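Proximal thread matrix protein 1 (PDB 4CNB) binds zinc and, built around two von Willebrand factor type A domains, probably serves as a matrix component of the proximal part of mussel byssal threads. Local coordinates at residues Gly334-Gly339 against Leu367-Gln372; Ile393-Val398 against Glu415-Thr420; Phe259-Ser264 against Asn271-Met276. All coordinates share one frame; numbering follows the deposited sequence.

In the fold
All three contacts belong to the second von Willebrand factor type A domain and meet on its six-stranded mixed sheet. Along the chain, contact 3 closes before contact 1 opens, and contact 1 closes before contact 2. Their centres lie about 11 Å apart for contacts 1 and 3, 13 Å for contacts 1 and 2, and 16 Å for contacts 2 and 3. Strand 362-369 joins them: Leu368 O probably accepts from Asp260 N on one flank, and Leu367 O from Ile396 N on the other. Contacts 1 and 3 bring together residues that by sequence resemble the metal ion-dependent adhesion site of such domains, whereas contact 2 completes the sheet at its edge strand, 417-420.

Contact 1: residues Gly334-Gly339 against Leu367-Gln372; sequences GQTAIG and LLTDGQ
Thr336 hands its hydroxyl to a backbone carbonyl from above the carbonyl plane: OG1 donates to Gln372 O at 2.7 Å, standing 45° out of that plane. The loops belong to a von Willebrand factor type A fold, in which a threonine before a helix and an aspartate after a strand commonly help build the metal ion-dependent adhesion site; Thr336 and Asp370 fit those two positions by sequence. Asp370 OD2 is engaged by Ser264 OG of the neighbouring loop. The Thr336 torsion (chi1 40°) sets OG1 between the backbone N and the carbonyl carbon, facing the 371-372 peptide, and leaves CG2 to pack against Asp370 OD1 at 3.6 Å. Gly371 has no side chain, which lets OG1 approach Gly371 C to 3.2 Å. A water doubles the link, accepting from Thr336 N and donating to Gln372 O, so that this one oxygen is gripped twice. Across the turn, Thr369 OG1 donates to Gly371 O at 2.9 Å and fixes the path of the chain as it leaves the strand. Ile338, in the first turn of helix 338-349, crosses Thr369 at about a right angle and brings CD1 to 3.7 Å from Gly371 O. Its other branch turns to the sheet, where Ile338 CG2 meets Leu367 CD2 at 4.1 Å.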
ATOM      1  N   GLY A 334      13.195 -20.449 -22.244  1.00 19.99           N
ATOM      2  CA  GLY A 334      13.462 -19.060 -21.913  1.00 20.33           C
ATOM      3  C   GLY A 334      12.242 -18.168 -22.070  1.00 19.89           C
ATOM      4  O   GLY A 334      12.102 -17.446 -23.057  1.00 17.14           O
ATOM      5  N   GLN A 335      11.350 -18.236 -21.088  1.00 19.58           N
ATOM      6  CA  GLN A 335      10.153 -17.405 -21.061  1.00 15.36           C
ATOM      7  C   GLN A 335       9.849 -17.082 -19.605  1.00 11.03           C
ATOM      8  O   GLN A 335      10.256 -17.822 -18.716  1.00 15.65           O
ATOM      9  CB  GLN A 335       8.961 -18.137 -21.685  1.00 11.28           C
ATOM     10  CG  GLN A 335       8.879 -18.065 -23.180  1.00 17.13           C
ATOM     11  CD  GLN A 335       7.671 -18.787 -23.720  1.00 17.60           C
ATOM     12  OE1 GLN A 335       6.532 -18.511 -23.323  1.00 18.99           O
ATOM     13  NE2 GLN A 335       7.903 -19.728 -24.621  1.00 22.42           N
ATOM     14  N   THR A 336       9.121 -15.996 -19.364  1.00  9.92           N
ATOM     15  CA  THR A 336       8.815 -15.570 -18.003  1.00 10.81           C
ATOM     16  C   THR A 336       7.327 -15.253 -17.821  1.00 11.86           C
ATOM     17  O   THR A 336       6.897 -14.101 -17.926  1.00 12.80           O
ATOM     18  CB  THR A 336       9.678 -14.363 -17.595  1.00 13.76           C
ATOM     19  OG1 THR A 336       9.796 -13.464 -18.700  1.00 12.29           O
ATOM     20  CG2 THR A 336      11.065 -14.825 -17.193  1.00 11.54           C
ATOM     21  N   ALA A 337       6.547 -16.291 -17.535  1.00 11.41           N
ATOM     22  CA  ALA A 337       5.103 -16.170 -17.446  1.00  7.54           C
ATOM     23  C   ALA A 337       4.682 -15.686 -16.068  1.00  9.38           C
ATOM     24  O   ALA A 337       4.061 -16.423 -15.292  1.00  6.16           O
ATOM     25  CB  ALA A 337       4.440 -17.490 -17.779  1.00  8.38           C
ATOM     26  N   ILE A 338       5.022 -14.434 -15.787  1.00  7.28           N
ATOM     27  CA  ILE A 338       4.646 -13.772 -14.550  1.00  9.55           C
ATOM     28  C   ILE A 338       3.158 -13.936 -14.272  1.00  8.01           C
ATOM     29  O   ILE A 338       2.767 -14.190 -13.142  1.00  6.30           O
ATOM     30  CB  ILE A 338       4.949 -12.260 -14.637  1.00 11.12           C
ATOM     31  CG1 ILE A 338       6.449 -12.018 -14.814  1.00 11.86           C
ATOM     32  CG2 ILE A 338       4.442 -11.529 -13.419  1.00  9.84           C
ATOM     33  CD1 ILE A 338       6.764 -10.635 -15.396  1.00 10.74           C
ATOM     34  N   GLY A 339       2.319 -13.786 -15.297  1.00  8.32           N
ATOM     35  CA  GLY A 339       0.877 -13.886 -15.086  1.00  5.72           C
ATOM     36  C   GLY A 339       0.435 -15.268 -14.631  1.00  6.01           C
ATOM     37  O   GLY A 339      -0.436 -15.413 -13.756  1.00  5.29           O
ATOM     38  N   LEU A 367       7.358 -11.914  -5.645  1.00 10.43           N
ATOM     39  CA  LEU A 367       7.586 -12.297  -7.034  1.00  8.84           C
ATOM     40  C   LEU A 367       8.952 -11.806  -7.508  1.00  9.42           C
ATOM     41  O   LEU A 367       9.343 -10.665  -7.240  1.00 10.85           O
ATOM     42  CB  LEU A 367       6.477 -11.691  -7.898  1.00  9.13           C
ATOM     43  CG  LEU A 367       6.420 -11.758  -9.440  1.00 13.96           C
ATOM     44  CD1 LEU A 367       7.740 -11.454 -10.151  1.00 16.81           C
ATOM     45  CD2 LEU A 367       5.847 -13.068  -9.919  1.00 14.57           C
ATOM     46  N   LEU A 368       9.674 -12.668  -8.214  1.00 10.17           N
ATOM     47  CA  LEU A 368      10.960 -12.307  -8.792  1.00 11.09           C
ATOM     48  C   LEU A 368      11.031 -12.721 -10.256  1.00 11.89           C
ATOM     49  O   LEU A 368      10.762 -13.886 -10.604  1.00 12.15           O
ATOM     50  CB  LEU A 368      12.108 -12.941  -8.011  1.00 12.39           C
ATOM     51  CG  LEU A 368      13.497 -12.444  -8.410  1.00 15.59           C
ATOM     52  CD1 LEU A 368      14.472 -12.593  -7.242  1.00 17.61           C
ATOM     53  CD2 LEU A 368      14.024 -13.159  -9.646  1.00 14.58           C
ATOM     54  N   THR A 369      11.404 -11.770 -11.113  1.00  9.06           N
ATOM     55  CA  THR A 369      11.523 -12.046 -12.538  1.00 13.43           C
ATOM     56  C   THR A 369      12.744 -11.375 -13.171  1.00 12.61           C
ATOM     57  O   THR A 369      13.170 -10.299 -12.741  1.00 14.25           O
ATOM     58  CB  THR A 369      10.257 -11.593 -13.300  1.00 10.52           C
ATOM     59  OG1 THR A 369      10.334 -12.048 -14.651  1.00 13.61           O
ATOM     60  CG2 THR A 369      10.121 -10.079 -13.283  1.00  9.96           C
ATOM     61  N   ASP A 370      13.296 -12.017 -14.198  1.00 13.17           N
ATOM     62  CA  ASP A 370      14.351 -11.415 -15.010  1.00 15.45           C
ATOM     63  C   ASP A 370      13.880 -11.192 -16.454  1.00 15.74           C
ATOM     64  O   ASP A 370      14.687 -10.942 -17.350  1.00 13.09           O
ATOM     65  CB  ASP A 370      15.615 -12.280 -14.990  1.00 13.30           C
ATOM     66  CG  ASP A 370      15.548 -13.457 -15.955  1.00 20.45           C
ATOM     67  OD1 ASP A 370      14.443 -14.005 -16.186  1.00 16.42           O
ATOM     68  OD2 ASP A 370      16.617 -13.833 -16.485  1.00 17.05           O
ATOM     69  N   GLY A 371      12.576 -11.281 -16.679  1.00 12.66           N
ATOM     70  CA  GLY A 371      12.034 -11.125 -18.023  1.00 13.32           C
ATOM     71  C   GLY A 371      10.666 -10.473 -17.998  1.00 12.04           C
ATOM     72  O   GLY A 371      10.081 -10.312 -16.925  1.00 10.69           O
ATOM     73  N   GLN A 372      10.163 -10.100 -19.175  1.00 14.52           N
ATOM     74  CA  GLN A 372       8.827  -9.526 -19.285  1.00 12.88           C
ATOM     75  C   GLN A 372       7.789 -10.620 -19.486  1.00  7.58           C
ATOM     76  O   GLN A 372       8.115 -11.728 -19.897  1.00  9.36           O
ATOM     77  CB  GLN A 372       8.747  -8.495 -20.421  1.00 12.09           C
ATOM     78  CG  GLN A 372       8.716  -9.065 -21.825  1.00 14.05           C
ATOM     79  CD  GLN A 372      10.098  -9.274 -22.407  1.00 17.17           C
ATOM     80  OE1 GLN A 372      11.026  -9.656 -21.710  1.00 22.33           O
ATOM     81  NE2 GLN A 372      10.237  -9.015 -23.697  1.00 17.83           N
TER
HETATM   82  O   HOH W   1       8.117 -14.183 -21.299  1.00 14.74           O

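Contact 2: residues Ile393-Val398 against Glu415-Thr420; sequences IVAIGV and EYVFTT
Phe418 carries CG anti to its own carbonyl carbon (chi1 -59°), and Val394 holds CG1 opposite its backbone N (chi1 178°); together these torsions bring the methyl CG1 of Val394 to the edge of the Phe418 ring, near its plane and 3.9 Å from CE1. The same methyl lies 3.5 Å from Tyr416 O, wedged beside the carbonyl that opens the backbone ladder. Tyr416 in turn offers a ring edge, with Ile393 O in the ring plane and 3.8 Å from CD2. The two strands run parallel, 15° apart, as the ends of a beta-alpha-beta crossover through helix 404-410, and strand 417-420 is the outermost on this side of the von Willebrand factor type A sheet. Their hydrogen bonds alternate in direction: Ala395 N donates almost straight to Tyr416 O at 3.1 Å, Phe418 N returns to Ala395 O at 2.9 Å, and Gly397 N and Thr420 N continue the pattern to Phe418 O and Gly397 O. Between these rungs, CA-H groups such as that of Thr419 lean on the same carbonyl oxygens. Ala395 and Val417 present side chains to helix 404-410, with Ala395 CB 4.5 Å from Val417 CG2, a loose contact. On the opposite face, Ile396 CG1 packs on Phe418 CB at 4.3 Å, and helix 430-437 covers the phenylalanine. At the far end Val398 and Thr420 lie side by side, Val398 CG1 resting 3.5 Å from Thr420 OG1, an oxygen that is hydrogen-bonded to Ser422 O.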
ATOM      1  N   ILE A 393       1.571  -7.830  -2.262  1.00  8.81           N
ATOM      2  CA  ILE A 393       2.456  -8.323  -3.312  1.00  8.90           C
ATOM      3  C   ILE A 393       3.710  -7.476  -3.396  1.00  9.41           C
ATOM      4  O   ILE A 393       3.641  -6.252  -3.546  1.00  8.08           O
ATOM      5  CB  ILE A 393       1.763  -8.358  -4.689  1.00  7.43           C
ATOM      6  CG1 ILE A 393       0.452  -9.138  -4.595  1.00  8.44           C
ATOM      7  CG2 ILE A 393       2.692  -8.974  -5.718  1.00  7.22           C
ATOM      8  CD1 ILE A 393      -0.291  -9.290  -5.927  1.00 10.17           C
ATOM      9  N   VAL A 394       4.849  -8.157  -3.321  1.00  7.88           N
ATOM     10  CA  VAL A 394       6.154  -7.529  -3.427  1.00  7.72           C
ATOM     11  C   VAL A 394       6.744  -8.016  -4.733  1.00  7.42           C
ATOM     12  O   VAL A 394       6.624  -9.196  -5.051  1.00  5.50           O
ATOM     13  CB  VAL A 394       7.046  -7.946  -2.242  1.00  7.30           C
ATOM     14  CG1 VAL A 394       8.440  -7.349  -2.352  1.00 10.38           C
ATOM     15  CG2 VAL A 394       6.379  -7.540  -0.940  1.00  6.53           C
ATOM     16  N   ALA A 395       7.351  -7.103  -5.491  1.00  6.50           N
ATOM     17  CA  ALA A 395       7.815  -7.393  -6.843  1.00  6.72           C
ATOM     18  C   ALA A 395       9.277  -7.002  -7.039  1.00  8.14           C
ATOM     19  O   ALA A 395       9.689  -5.868  -6.766  1.00  7.69           O
ATOM     20  CB  ALA A 395       6.943  -6.681  -7.864  1.00  7.04           C
ATOM     21  N   ILE A 396      10.046  -7.947  -7.561  1.00  7.68           N
ATOM     22  CA  ILE A 396      11.482  -7.798  -7.691  1.00 10.55           C
ATOM     23  C   ILE A 396      11.900  -8.140  -9.106  1.00  8.15           C
ATOM     24  O   ILE A 396      11.529  -9.190  -9.631  1.00  9.96           O
ATOM     25  CB  ILE A 396      12.214  -8.754  -6.734  1.00 12.38           C
ATOM     26  CG1 ILE A 396      11.785  -8.487  -5.294  1.00  8.36           C
ATOM     27  CG2 ILE A 396      13.732  -8.631  -6.897  1.00 11.58           C
ATOM     28  CD1 ILE A 396      12.174  -9.622  -4.331  1.00 15.88           C
ATOM     29  N   GLY A 397      12.661  -7.243  -9.721  1.00 10.29           N
ATOM     30  CA  GLY A 397      13.247  -7.490 -11.029  1.00 11.66           C
ATOM     31  C   GLY A 397      14.765  -7.516 -10.960  1.00 13.05           C
ATOM     32  O   GLY A 397      15.390  -6.649 -10.343  1.00 14.27           O
ATOM     33  N   VAL A 398      15.366  -8.504 -11.609  1.00 15.60           N
ATOM     34  CA  VAL A 398      16.818  -8.627 -11.636  1.00 13.76           C
ATOM     35  C   VAL A 398      17.321  -8.573 -13.073  1.00 20.63           C
ATOM     36  O   VAL A 398      16.796  -9.268 -13.947  1.00 20.14           O
ATOM     37  CB  VAL A 398      17.259  -9.954 -11.011  1.00 15.10           C
ATOM     38  CG1 VAL A 398      18.781  -9.995 -10.847  1.00 21.65           C
ATOM     39  CG2 VAL A 398      16.570 -10.156  -9.681  1.00 13.71           C
ATOM     40  N   GLU A 415       6.245   1.364  -3.797  1.00  9.48           N
ATOM     41  CA  GLU A 415       7.270   1.247  -2.760  1.00 12.32           C
ATOM     42  C   GLU A 415       7.702  -0.212  -2.548  1.00 14.11           C
ATOM     43  O   GLU A 415       8.770  -0.464  -1.976  1.00 11.50           O
ATOM     44  CB  GLU A 415       6.763   1.820  -1.444  1.00 16.03           C
ATOM     45  CG  GLU A 415       6.335   3.277  -1.529  1.00 15.02           C
ATOM     46  CD  GLU A 415       7.509   4.213  -1.486  1.00 21.23           C
ATOM     47  OE1 GLU A 415       8.620   3.749  -1.158  1.00 21.98           O
ATOM     48  OE2 GLU A 415       7.327   5.416  -1.775  1.00 28.06           O
ATOM     49  N   TYR A 416       6.884  -1.169  -2.997  1.00 11.05           N
ATOM     50  CA  TYR A 416       7.184  -2.589  -2.773  1.00 12.35           C
ATOM     51  C   TYR A 416       7.836  -3.178  -3.999  1.00  9.64           C
ATOM     52  O   TYR A 416       7.902  -4.396  -4.150  1.00  8.79           O
ATOM     53  CB  TYR A 416       5.918  -3.396  -2.453  1.00 10.53           C
ATOM     54  CG  TYR A 416       5.095  -2.882  -1.299  1.00  7.93           C
ATOM     55  CD1 TYR A 416       5.582  -1.905  -0.431  1.00 11.68           C
ATOM     56  CD2 TYR A 416       3.828  -3.379  -1.073  1.00 13.31           C
ATOM     57  CE1 TYR A 416       4.813  -1.437   0.620  1.00  6.89           C
ATOM     58  CE2 TYR A 416       3.053  -2.920  -0.025  1.00  9.32           C
ATOM     59  CZ  TYR A 416       3.551  -1.953   0.813  1.00 12.06           C
ATOM     60  OH  TYR A 416       2.761  -1.507   1.849  1.00 11.45           O
ATOM     61  N   VAL A 417       8.293  -2.308  -4.890  1.00  7.55           N
ATOM     62  CA  VAL A 417       8.996  -2.729  -6.090  1.00  8.49           C
ATOM     63  C   VAL A 417      10.487  -2.536  -5.876  1.00 11.64           C
ATOM     64  O   VAL A 417      10.916  -1.492  -5.386  1.00 13.07           O
ATOM     65  CB  VAL A 417       8.533  -1.904  -7.306  1.00 11.69           C
ATOM     66  CG1 VAL A 417       9.441  -2.132  -8.508  1.00 12.18           C
ATOM     67  CG2 VAL A 417       7.098  -2.230  -7.634  1.00  8.70           C
ATOM     68  N   PHE A 418      11.264  -3.551  -6.238  1.00  9.20           N
ATOM     69  CA  PHE A 418      12.711  -3.536  -6.073  1.00  9.44           C
ATOM     70  C   PHE A 418      13.375  -3.993  -7.353  1.00 10.31           C
ATOM     71  O   PHE A 418      12.840  -4.839  -8.078  1.00  9.70           O
ATOM     72  CB  PHE A 418      13.133  -4.466  -4.926  1.00 10.81           C
ATOM     73  CG  PHE A 418      12.527  -4.098  -3.607  1.00  9.66           C
ATOM     74  CD1 PHE A 418      11.313  -4.610  -3.230  1.00 10.61           C
ATOM     75  CD2 PHE A 418      13.166  -3.204  -2.761  1.00 16.08           C
ATOM     76  CE1 PHE A 418      10.730  -4.250  -2.025  1.00 12.35           C
ATOM     77  CE2 PHE A 418      12.601  -2.840  -1.548  1.00 15.43           C
ATOM     78  CZ  PHE A 418      11.375  -3.357  -1.186  1.00 16.07           C
ATOM     79  N   THR A 419      14.534  -3.426  -7.642  1.00  8.68           N
ATOM     80  CA  THR A 419      15.296  -3.798  -8.832  1.00 12.85           C
ATOM     81  C   THR A 419      16.784  -3.882  -8.520  1.00 17.04           C
ATOM     82  O   THR A 419      17.312  -3.136  -7.691  1.00 16.85           O
ATOM     83  CB  THR A 419      15.116  -2.784  -9.982  1.00 13.36           C
ATOM     84  OG1 THR A 419      15.642  -1.510  -9.587  1.00 21.36           O
ATOM     85  CG2 THR A 419      13.648  -2.637 -10.361  1.00 15.64           C
ATOM     86  N   THR A 420      17.469  -4.789  -9.193  1.00 12.63           N
ATOM     87  CA  THR A 420      18.899  -4.946  -8.977  1.00 20.92           C
ATOM     88  C   THR A 420      19.517  -5.317 -10.310  1.00 18.98           C
ATOM     89  O   THR A 420      18.887  -5.983 -11.123  1.00 17.82           O
ATOM     90  CB  THR A 420      19.226  -6.049  -7.922  1.00 23.97           C
ATOM     91  OG1 THR A 420      19.058  -7.355  -8.497  1.00 26.97           O
ATOM     92  CG2 THR A 420      18.317  -5.929  -6.707  1.00 27.60           C
TER

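Contact 3: residues Phe259-Ser264 against Asn271-Met276; sequences FDASSS and NNYQLM
The Tyr273 ring meets Asp260 O with its edge, the oxygen lying in the ring plane 3.4 Å from CE1, while Ala261 CA comes at the same ring obliquely. The second flat group, the Phe259 ring, takes Met276 CG at a slant, 3.6 Å from CD2; no atom of the partner segment lies squarely over either ring. Met276 runs antiparallel to the Phe259 side chain, and its sulfur sits 4.8 Å from the ring centroid, 59° off the normal, an oblique Met-aromatic contact. With CG opposite the backbone N (chi1 -164°) and the chain bent at chi3 (56°), Met276 folds its methyl CE back to 3.4 Å from Asp260 O. Helix 272-285 is thereby packed on the end of strand 253-260, within a beta-alpha-beta unit of the von Willebrand factor type A fold. Replacing Tyr273 by an alanine takes away the ring, which would probably leave Asp260 O without its aromatic edge and open a gap beside Ala261 CB, now 3.4 Å from Tyr273 OH. Beyond the strand, Ser262 N binds Asp260 OD1 at 2.7 Å in an Asx turn, and Ser264 N binds Ser262 OG at 3.0 Å in an ST turn. This Asp-x-Ser-x-Ser run matches Asp61, Ser63 and Ser65, which bind zinc in the first domain. Without a hydrogen bond between the segments, the helix meets the strand end through Tyr273's ring edge and hydroxyl oxygen and Met276's thioether; the slightly positive ring-edge and methyl hydrogens probably suit Asp260 O.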
ATOM      1  N   PHE A 259       8.583 -17.387  -8.285  1.00  8.76           N
ATOM      2  CA  PHE A 259       9.890 -17.063  -8.825  1.00  8.60           C
ATOM      3  C   PHE A 259      10.120 -17.606 -10.225  1.00 10.35           C
ATOM      4  O   PHE A 259       9.634 -18.683 -10.614  1.00  7.45           O
ATOM      5  CB  PHE A 259      10.992 -17.557  -7.884  1.00 12.26           C
ATOM      6  CG  PHE A 259      11.393 -16.552  -6.827  1.00 16.84           C
ATOM      7  CD1 PHE A 259      10.475 -15.651  -6.296  1.00 15.41           C
ATOM      8  CD2 PHE A 259      12.699 -16.516  -6.353  1.00 17.30           C
ATOM      9  CE1 PHE A 259      10.866 -14.723  -5.315  1.00 17.60           C
ATOM     10  CE2 PHE A 259      13.087 -15.600  -5.379  1.00 15.37           C
ATOM     11  CZ  PHE A 259      12.170 -14.707  -4.859  1.00 13.51           C
ATOM     12  N   ASP A 260      10.863 -16.809 -10.981  1.00 12.30           N
ATOM     13  CA  ASP A 260      11.307 -17.128 -12.329  1.00 12.78           C
ATOM     14  C   ASP A 260      12.096 -18.444 -12.360  1.00 12.21           C
ATOM     15  O   ASP A 260      12.960 -18.658 -11.528  1.00 14.79           O
ATOM     16  CB  ASP A 260      12.189 -15.962 -12.750  1.00 15.70           C
ATOM     17  CG  ASP A 260      12.607 -16.000 -14.194  1.00 16.32           C
ATOM     18  OD1 ASP A 260      12.430 -17.019 -14.892  1.00 13.96           O
ATOM     19  OD2 ASP A 260      13.157 -14.959 -14.614  1.00 17.52           O
ATOM     20  N   ALA A 261      11.792 -19.315 -13.317  1.00 11.77           N
ATOM     21  CA  ALA A 261      12.577 -20.530 -13.520  1.00 13.13           C
ATOM     22  C   ALA A 261      13.031 -20.670 -14.974  1.00 16.85           C
ATOM     23  O   ALA A 261      13.275 -21.772 -15.457  1.00 19.19           O
ATOM     24  CB  ALA A 261      11.786 -21.749 -13.098  1.00 14.16           C
ATOM     25  N   SER A 262      13.144 -19.542 -15.662  1.00 14.42           N
ATOM     26  CA  SER A 262      13.580 -19.506 -17.049  1.00 16.22           C
ATOM     27  C   SER A 262      15.032 -19.932 -17.221  1.00 17.26           C
ATOM     28  O   SER A 262      15.824 -19.824 -16.298  1.00 17.01           O
ATOM     29  CB  SER A 262      13.418 -18.083 -17.587  1.00 18.70           C
ATOM     30  OG  SER A 262      13.967 -17.952 -18.883  1.00 22.91           O
ATOM     31  N   SER A 263      15.357 -20.410 -18.423  1.00 19.66           N
ATOM     32  CA  SER A 263      16.734 -20.732 -18.812  1.00 24.52           C
ATOM     33  C   SER A 263      17.614 -19.486 -18.921  1.00 23.84           C
ATOM     34  O   SER A 263      18.835 -19.592 -19.015  1.00 27.40           O
ATOM     35  CB  SER A 263      16.746 -21.446 -20.161  1.00 19.54           C
ATOM     36  OG  SER A 263      15.923 -20.767 -21.092  1.00 25.92           O
ATOM     37  N   SER A 264      16.988 -18.313 -18.932  1.00 22.10           N
ATOM     38  CA  SER A 264      17.713 -17.052 -19.045  1.00 25.35           C
ATOM     39  C   SER A 264      18.604 -16.800 -17.836  1.00 21.18           C
ATOM     40  O   SER A 264      19.658 -16.184 -17.951  1.00 32.41           O
ATOM     41  CB  SER A 264      16.725 -15.891 -19.175  1.00 22.16           C
ATOM     42  OG  SER A 264      15.967 -15.751 -17.988  1.00 26.68           O
ATOM     43  N   ASN A 271      25.752 -19.538 -11.613  1.00 30.08           N
ATOM     44  CA  ASN A 271      25.511 -19.385 -10.185  1.00 27.84           C
ATOM     45  C   ASN A 271      24.276 -18.541  -9.894  1.00 23.35           C
ATOM     46  O   ASN A 271      23.858 -18.428  -8.744  1.00 20.20           O
ATOM     47  CB  ASN A 271      26.721 -18.744  -9.501  1.00 33.40           C
ATOM     48  CG  ASN A 271      28.035 -19.157 -10.134  1.00 46.45           C
ATOM     49  OD1 ASN A 271      28.855 -18.313 -10.510  1.00 51.20           O
ATOM     50  ND2 ASN A 271      28.243 -20.466 -10.257  1.00 43.37           N
ATOM     51  N   ASN A 272      23.691 -17.934 -10.922  1.00 26.04           N
ATOM     52  CA  ASN A 272      22.553 -17.050 -10.687  1.00 21.99           C
ATOM     53  C   ASN A 272      21.386 -17.772 -10.006  1.00 16.89           C
ATOM     54  O   ASN A 272      20.858 -17.290  -9.011  1.00 19.39           O
ATOM     55  CB  ASN A 272      22.106 -16.365 -11.975  1.00 24.43           C
ATOM     56  CG  ASN A 272      23.025 -15.225 -12.379  1.00 25.52           C
ATOM     57  OD1 ASN A 272      23.764 -14.685 -11.553  1.00 26.23           O
ATOM     58  ND2 ASN A 272      22.977 -14.848 -13.648  1.00 22.24           N
ATOM     59  N   TYR A 273      20.988 -18.931 -10.518  1.00 17.68           N
ATOM     60  CA  TYR A 273      19.845 -19.614  -9.932  1.00 17.08           C
ATOM     61  C   TYR A 273      20.074 -19.883  -8.453  1.00 20.58           C
ATOM     62  O   TYR A 273      19.212 -19.594  -7.628  1.00 16.92           O
ATOM     63  CB  TYR A 273      19.503 -20.908 -10.666  1.00 21.59           C
ATOM     64  CG  TYR A 273      18.019 -21.197 -10.623  1.00 20.93           C
ATOM     65  CD1 TYR A 273      17.110 -20.290 -11.147  1.00 21.90           C
ATOM     66  CD2 TYR A 273      17.527 -22.355 -10.040  1.00 26.66           C
ATOM     67  CE1 TYR A 273      15.758 -20.526 -11.105  1.00 21.53           C
ATOM     68  CE2 TYR A 273      16.168 -22.602  -9.996  1.00 28.95           C
ATOM     69  CZ  TYR A 273      15.292 -21.677 -10.529  1.00 26.02           C
ATOM     70  OH  TYR A 273      13.939 -21.904 -10.487  1.00 34.92           O
ATOM     71  N   GLN A 274      21.248 -20.405  -8.108  1.00 22.51           N
ATOM     72  CA  GLN A 274      21.555 -20.673  -6.708  1.00 19.69           C
ATOM     73  C   GLN A 274      21.494 -19.423  -5.826  1.00 19.57           C
ATOM     74  O   GLN A 274      21.110 -19.507  -4.659  1.00 17.25           O
ATOM     75  CB  GLN A 274      22.927 -21.322  -6.555  1.00 16.13           C
ATOM     76  CG  GLN A 274      23.211 -21.738  -5.118  1.00 16.91           C
ATOM     77  CD  GLN A 274      22.203 -22.754  -4.640  1.00 24.45           C
ATOM     78  OE1 GLN A 274      21.980 -23.770  -5.299  1.00 27.00           O
ATOM     79  NE2 GLN A 274      21.559 -22.474  -3.514  1.00 19.21           N
ATOM     80  N   LEU A 275      21.896 -18.273  -6.360  1.00 17.42           N
ATOM     81  CA  LEU A 275      21.865 -17.038  -5.578  1.00 17.55           C
ATOM     82  C   LEU A 275      20.418 -16.644  -5.303  1.00 16.19           C
ATOM     83  O   LEU A 275      20.088 -16.129  -4.234  1.00 14.33           O
ATOM     84  CB  LEU A 275      22.580 -15.891  -6.305  1.00 19.42           C
ATOM     85  CG  LEU A 275      24.099 -15.951  -6.476  1.00 20.18           C
ATOM     86  CD1 LEU A 275      24.561 -14.763  -7.289  1.00 22.73           C
ATOM     87  CD2 LEU A 275      24.806 -15.988  -5.122  1.00 17.21           C
ATOM     88  N   MET A 276      19.557 -16.876  -6.288  1.00 17.44           N
ATOM     89  CA  MET A 276      18.135 -16.577  -6.148  1.00 16.82           C
ATOM     90  C   MET A 276      17.535 -17.477  -5.068  1.00 15.88           C
ATOM     91  O   MET A 276      16.727 -17.042  -4.242  1.00 16.77           O
ATOM     92  CB  MET A 276      17.425 -16.801  -7.487  1.00 16.31           C
ATOM     93  CG  MET A 276      16.041 -16.183  -7.582  1.00 23.19           C
ATOM     94  SD  MET A 276      15.157 -16.666  -9.098  1.00 23.39           S
ATOM     95  CE  MET A 276      15.205 -18.438  -8.981  1.00 27.10           C
TER